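PDB 4RXT: sugar ABC transporter, which probably captures sugars as the solute-binding component of an ABC transporter and here holds alpha-L-arabinopyranose between its two lobes. Local coordinates for residues S86-G91 with L261-G266; V135-N140 with T152-Q157. All coordinates share one frame; numbering follows the deposited sequence. Where two conformers were deposited one is given.

Contact 1 of 2, residues S86-G91 with L261-G266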
loop_
_atom_site.group_PDB
_atom_site.type_symbol
_atom_site.label_atom_id
_atom_site.label_comp_id
_atom_site.label_asym_id
_atom_site.label_seq_id
_atom_site.Cartn_x
_atom_site.Cartn_y
_atom_site.Cartn_z
ATOM N N SER A 86 -1.533 22.093 -16.784
ATOM C CA SER A 86 -2.697 22.024 -17.673
ATOM C C SER A 86 -3.911 21.180 -17.231
ATOM O O SER A 86 -4.996 21.335 -17.779
ATOM C CB SER A 86 -2.227 21.542 -19.045
ATOM O OG SER A 86 -1.895 20.170 -19.029
ATOM N N VAL A 87 -3.727 20.279 -16.266
ATOM C CA VAL A 87 -4.775 19.367 -15.790
ATOM C C VAL A 87 -4.741 19.285 -14.251
ATOM O O VAL A 87 -3.670 19.107 -13.682
ATOM C CB VAL A 87 -4.534 17.935 -16.360
ATOM C CG1 VAL A 87 -5.613 16.959 -15.913
ATOM C CG2 VAL A 87 -4.482 17.950 -17.886
ATOM N N PRO A 88 -5.891 19.417 -13.564
ATOM C CA PRO A 88 -5.845 19.171 -12.113
ATOM C C PRO A 88 -5.572 17.713 -11.776
ATOM O O PRO A 88 -6.179 16.800 -12.378
ATOM C CB PRO A 88 -7.231 19.562 -11.600
ATOM C CG PRO A 88 -8.069 19.675 -12.786
ATOM C CD PRO A 88 -7.237 19.756 -14.027
ATOM N N ILE A 89 -4.721 17.538 -10.767
ATOM C CA ILE A 89 -4.202 16.222 -10.382
ATOM C C ILE A 89 -4.637 15.938 -8.970
ATOM O O ILE A 89 -4.439 16.731 -8.069
ATOM C CB ILE A 89 -2.658 16.138 -10.474
ATOM C CG1 ILE A 89 -2.140 16.737 -11.802
ATOM C CG2 ILE A 89 -2.157 14.708 -10.222
ATOM C CD1 ILE A 89 -2.603 16.009 -13.043
ATOM N N ILE A 90 -5.291 14.790 -8.803
ATOM C CA ILE A 90 -5.714 14.292 -7.511
ATOM C C ILE A 90 -4.823 13.084 -7.207
ATOM O O ILE A 90 -4.707 12.147 -8.025
ATOM C CB ILE A 90 -7.219 13.913 -7.529
ATOM C CG1 ILE A 90 -8.121 15.177 -7.475
ATOM C CG2 ILE A 90 -7.549 12.956 -6.396
ATOM C CD1 ILE A 90 -7.960 16.140 -8.652
ATOM N N GLY A 91 -4.184 13.100 -6.038
ATOM C CA GLY A 91 -3.316 11.986 -5.627
ATOM C C GLY A 91 -3.996 10.987 -4.721
ATOM O O GLY A 91 -4.895 11.327 -3.940
ATOM N N LEU A 261 -13.793 14.827 -10.180
ATOM C CA LEU A 261 -14.925 15.439 -10.830
ATOM C C LEU A 261 -15.290 16.798 -10.216
ATOM O O LEU A 261 -15.564 17.769 -10.918
ATOM C CB LEU A 261 -16.130 14.486 -10.810
ATOM C CG LEU A 261 -17.403 15.007 -11.494
ATOM C CD1 LEU A 261 -17.198 15.332 -12.975
ATOM C CD2 LEU A 261 -18.555 14.029 -11.327
ATOM N N ALA A 262 -15.353 16.838 -8.894
ATOM C CA ALA A 262 -15.719 18.072 -8.237
ATOM C C ALA A 262 -14.696 19.189 -8.537
ATOM O O ALA A 262 -15.066 20.347 -8.845
ATOM C CB ALA A 262 -15.840 17.855 -6.724
ATOM N N VAL A 263 -13.412 18.827 -8.498
ATOM C CA VAL A 263 -12.355 19.793 -8.837
ATOM C C VAL A 263 -12.502 20.321 -10.290
ATOM O O VAL A 263 -12.341 21.525 -10.545
ATOM C CB VAL A 263 -10.964 19.180 -8.614
ATOM C CG1 VAL A 263 -9.893 20.057 -9.226
ATOM C CG2 VAL A 263 -10.703 18.938 -7.127
ATOM N N SER A 264 -12.804 19.407 -11.227
ATOM C CA SER A 264 -13.021 19.745 -12.632
ATOM C C SER A 264 -14.175 20.719 -12.849
ATOM O O SER A 264 -14.210 21.423 -13.855
ATOM C CB SER A 264 -13.264 18.490 -13.473
ATOM O OG SER A 264 -14.588 18.005 -13.355
ATOM N N LYS A 265 -15.126 20.736 -11.919
ATOM C CA LYS A 265 -16.257 21.706 -11.940
ATOM C C LYS A 265 -15.990 22.989 -11.152
ATOM O O LYS A 265 -16.890 23.819 -10.978
ATOM C CB LYS A 265 -17.524 21.065 -11.372
ATOM C CG LYS A 265 -18.013 19.868 -12.157
ATOM C CD LYS A 265 -19.307 19.407 -11.532
ATOM C CE LYS A 265 -19.760 18.085 -12.064
ATOM N NZ LYS A 265 -20.957 17.651 -11.313
ATOM N N GLY A 266 -14.768 23.135 -10.645
ATOM C CA GLY A 266 -14.360 24.333 -9.907
ATOM C C GLY A 266 -14.816 24.324 -8.470
ATOM O O GLY A 266 -14.821 25.366 -7.826
#
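V263 turns CG1 anti to its backbone N (chi1 168°), which carries that methyl off the helix towards the ring of P88, while CG2 lies beside the backbone N and faces I90. CG1 of V263 meets CB of P88 at 3.6 Å and its CG at 4.0 Å, and the two side chains pass each other in opposite directions. CG2 of V263 lies 4.2 Å from CD1 of I90, a looser contact, and a less certain one since I90 was deposited in two conformers. This is helix-on-sheet packing in an alpha/beta lobe of a periplasmic binding protein: the last turn of helix 249-264 lies over the start of strand 89-92, an inner strand of the parallel sheet. T259 and A260 of the same helix also touch I90, and V269 touches V263 from the chain beyond the helix. The helix ends just after the contact in a Schellman motif, where G266, with positive phi, bonds through N to O of V263 at 2.9 Å. L261 O takes two donors on the same face of its carbonyl plane, K265 N and S264 OG. The bond from S264 OG to L261 O is 2.6 Å long, with the hydroxyl 23° out of that plane.

Contact 2 of 2, residues V135-N140 with T152-Q157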
loop_
_atom_site.group_PDB
_atom_site.type_symbol
_atom_site.label_atom_id
_atom_site.label_comp_id
_atom_site.label_asym_id
_atom_site.label_seq_id
_atom_site.Cartn_x
_atom_site.Cartn_y
_atom_site.Cartn_z
ATOM N N VAL A 135 14.054 -8.912 14.914
ATOM C CA VAL A 135 13.025 -8.708 13.906
ATOM C C VAL A 135 13.626 -8.105 12.648
ATOM O O VAL A 135 14.731 -7.544 12.667
ATOM C CB VAL A 135 11.871 -7.830 14.443
ATOM C CG1 VAL A 135 11.291 -8.496 15.685
ATOM C CG2 VAL A 135 12.269 -6.361 14.684
ATOM N N VAL A 136 12.870 -8.213 11.555
ATOM C CA VAL A 136 13.268 -7.705 10.257
ATOM C C VAL A 136 12.120 -6.960 9.583
ATOM O O VAL A 136 10.968 -7.173 9.899
ATOM C CB VAL A 136 13.819 -8.822 9.323
ATOM C CG1 VAL A 136 14.981 -9.537 9.988
ATOM C CG2 VAL A 136 12.778 -9.823 8.909
ATOM N N ILE A 137 12.474 -6.043 8.692
ATOM C CA ILE A 137 11.543 -5.385 7.836
ATOM C C ILE A 137 11.949 -5.658 6.383
ATOM O O ILE A 137 13.115 -5.624 6.012
ATOM C CB ILE A 137 11.392 -3.860 8.141
ATOM C CG1 ILE A 137 10.432 -3.192 7.164
ATOM C CG2 ILE A 137 12.732 -3.160 8.151
ATOM C CD1 ILE A 137 10.037 -1.767 7.509
ATOM N N ILE A 138 10.936 -5.961 5.575
ATOM C CA ILE A 138 11.120 -6.201 4.159
ATOM C C ILE A 138 10.131 -5.321 3.387
ATOM O O ILE A 138 8.901 -5.390 3.608
ATOM C CB ILE A 138 10.940 -7.697 3.779
ATOM C CG1 ILE A 138 11.803 -8.602 4.664
ATOM C CG2 ILE A 138 11.228 -7.901 2.280
ATOM C CD1 ILE A 138 11.460 -10.068 4.542
ATOM N N THR A 139 10.698 -4.522 2.491
ATOM C CA THR A 139 10.039 -3.482 1.705
ATOM C C THR A 139 10.109 -3.827 0.212
ATOM O O THR A 139 11.147 -4.226 -0.300
ATOM C CB THR A 139 10.656 -2.085 2.004
ATOM O OG1 THR A 139 10.535 -1.832 3.403
ATOM C CG2 THR A 139 9.969 -0.997 1.219
ATOM N N ASN A 140 8.975 -3.689 -0.454
ATOM C CA ASN A 140 8.771 -4.145 -1.849
ATOM C C ASN A 140 9.829 -3.614 -2.817
ATOM O O ASN A 140 10.351 -4.292 -3.609
ATOM C CB ASN A 140 7.358 -3.700 -2.306
ATOM C CG ASN A 140 6.896 -4.304 -3.607
ATOM O OD1 ASN A 140 6.209 -3.665 -4.370
ATOM N ND2 ASN A 140 7.231 -5.488 -3.823
ATOM N N THR A 152 9.460 4.036 8.312
ATOM C CA THR A 152 9.767 5.027 9.363
ATOM C C THR A 152 8.869 4.810 10.587
ATOM O O THR A 152 9.322 4.774 11.731
ATOM C CB THR A 152 9.617 6.446 8.788
ATOM O OG1 THR A 152 10.632 6.649 7.795
ATOM C CG2 THR A 152 9.822 7.493 9.874
ATOM N N GLY A 153 7.572 4.669 10.349
ATOM C CA GLY A 153 6.645 4.561 11.444
ATOM C C GLY A 153 6.970 3.316 12.263
ATOM O O GLY A 153 6.973 3.337 13.507
ATOM N N PHE A 154 7.255 2.202 11.572
ATOM C CA PHE A 154 7.633 0.956 12.230
ATOM C C PHE A 154 8.917 1.079 13.043
ATOM O O PHE A 154 8.970 0.697 14.224
ATOM C CB PHE A 154 7.745 -0.155 11.159
ATOM C CG PHE A 154 8.238 -1.483 11.701
ATOM C CD1 PHE A 154 7.359 -2.396 12.270
ATOM C CD2 PHE A 154 9.577 -1.833 11.601
ATOM C CE1 PHE A 154 7.818 -3.601 12.768
ATOM C CE2 PHE A 154 10.032 -3.058 12.071
ATOM C CZ PHE A 154 9.158 -3.932 12.667
ATOM N N LEU A 155 9.971 1.558 12.386
ATOM C CA LEU A 155 11.278 1.649 13.025
ATOM C C LEU A 155 11.229 2.566 14.272
ATOM O O LEU A 155 11.785 2.219 15.309
ATOM C CB LEU A 155 12.368 2.106 12.037
ATOM C CG LEU A 155 12.731 1.110 10.921
ATOM C CD1 LEU A 155 13.724 1.718 9.953
ATOM C CD2 LEU A 155 13.231 -0.218 11.496
ATOM N N ASP A 156 10.563 3.711 14.155
ATOM C CA ASP A 156 10.435 4.651 15.233
ATOM C C ASP A 156 9.704 4.047 16.434
ATOM O O ASP A 156 10.111 4.178 17.588
ATOM C CB ASP A 156 9.689 5.900 14.754
ATOM C CG ASP A 156 10.518 6.771 13.778
ATOM O OD1 ASP A 156 11.736 6.530 13.577
ATOM O OD2 ASP A 156 9.905 7.705 13.203
ATOM N N GLN A 157 8.616 3.342 16.164
ATOM C CA GLN A 157 7.812 2.756 17.249
ATOM C C GLN A 157 8.635 1.653 17.928
ATOM O O GLN A 157 8.677 1.508 19.148
ATOM C CB GLN A 157 6.496 2.202 16.651
ATOM C CG GLN A 157 5.495 1.755 17.705
ATOM C CD GLN A 157 4.780 2.890 18.413
ATOM O OE1 GLN A 157 5.235 4.026 18.431
ATOM N NE2 GLN A 157 3.651 2.586 19.011
#
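The bond from D156 N to T152 O, 2.9 Å, belongs to the helical turn that presents F154 and L155 to V135 and I137; across the gap itself the touching groups are all apolar. With chi1 at 176°, CG of F154 points opposite the backbone N, which sends the ring off the helix towards the strand. CD1 of I137 comes to CD2 of that ring obliquely at 4.1 Å, I137 and F154 overlapping alongside rather than meeting end on. CG2 of V135 sits at the ring's edge, close to its plane, 4.4 Å from CZ of F154. The segments are the strand and helix of a right-handed beta-alpha-beta unit, strand 133-139, helix 145-161, strand 165-172, and run nearly antiparallel (169°) with axes 10.5 Å apart. F154 also stacks on the ring of F198 in strand 194-199, so one phenylalanine spans two neighbouring strands of the sheet. At the flank, CD2 of L155 approaches CG2 of I137 at 4.5 Å, a loose contact. One turn before F154 along the same helix comes R150, which binds the sugar. On the other side of strand 133-139, V135 pairs through its backbone with K166 and V168 of strand 165-172.

Contacts 1 and 2 lie on opposite sides of the chain's centre, their centres about 35 Å apart and their nearest atoms about 18 Å apart, and share no helix or strand. Contact 1 belongs to the lobe built on the parallel sheet, contact 2 to the one built on the mixed sheet; the arabinopyranose pocket draws residues from both, such as D93 just after strand 89-92 and R150 in helix 145-161. Along the chain contact 2 is nested within contact 1: 86-91, then 135-140 and 152-157, then 261-266. Contact 2 is local, whereas contact 1 is closed once the chain has laid down most of the second lobe, all but strand 278-280 of its sheet, and returned to the first.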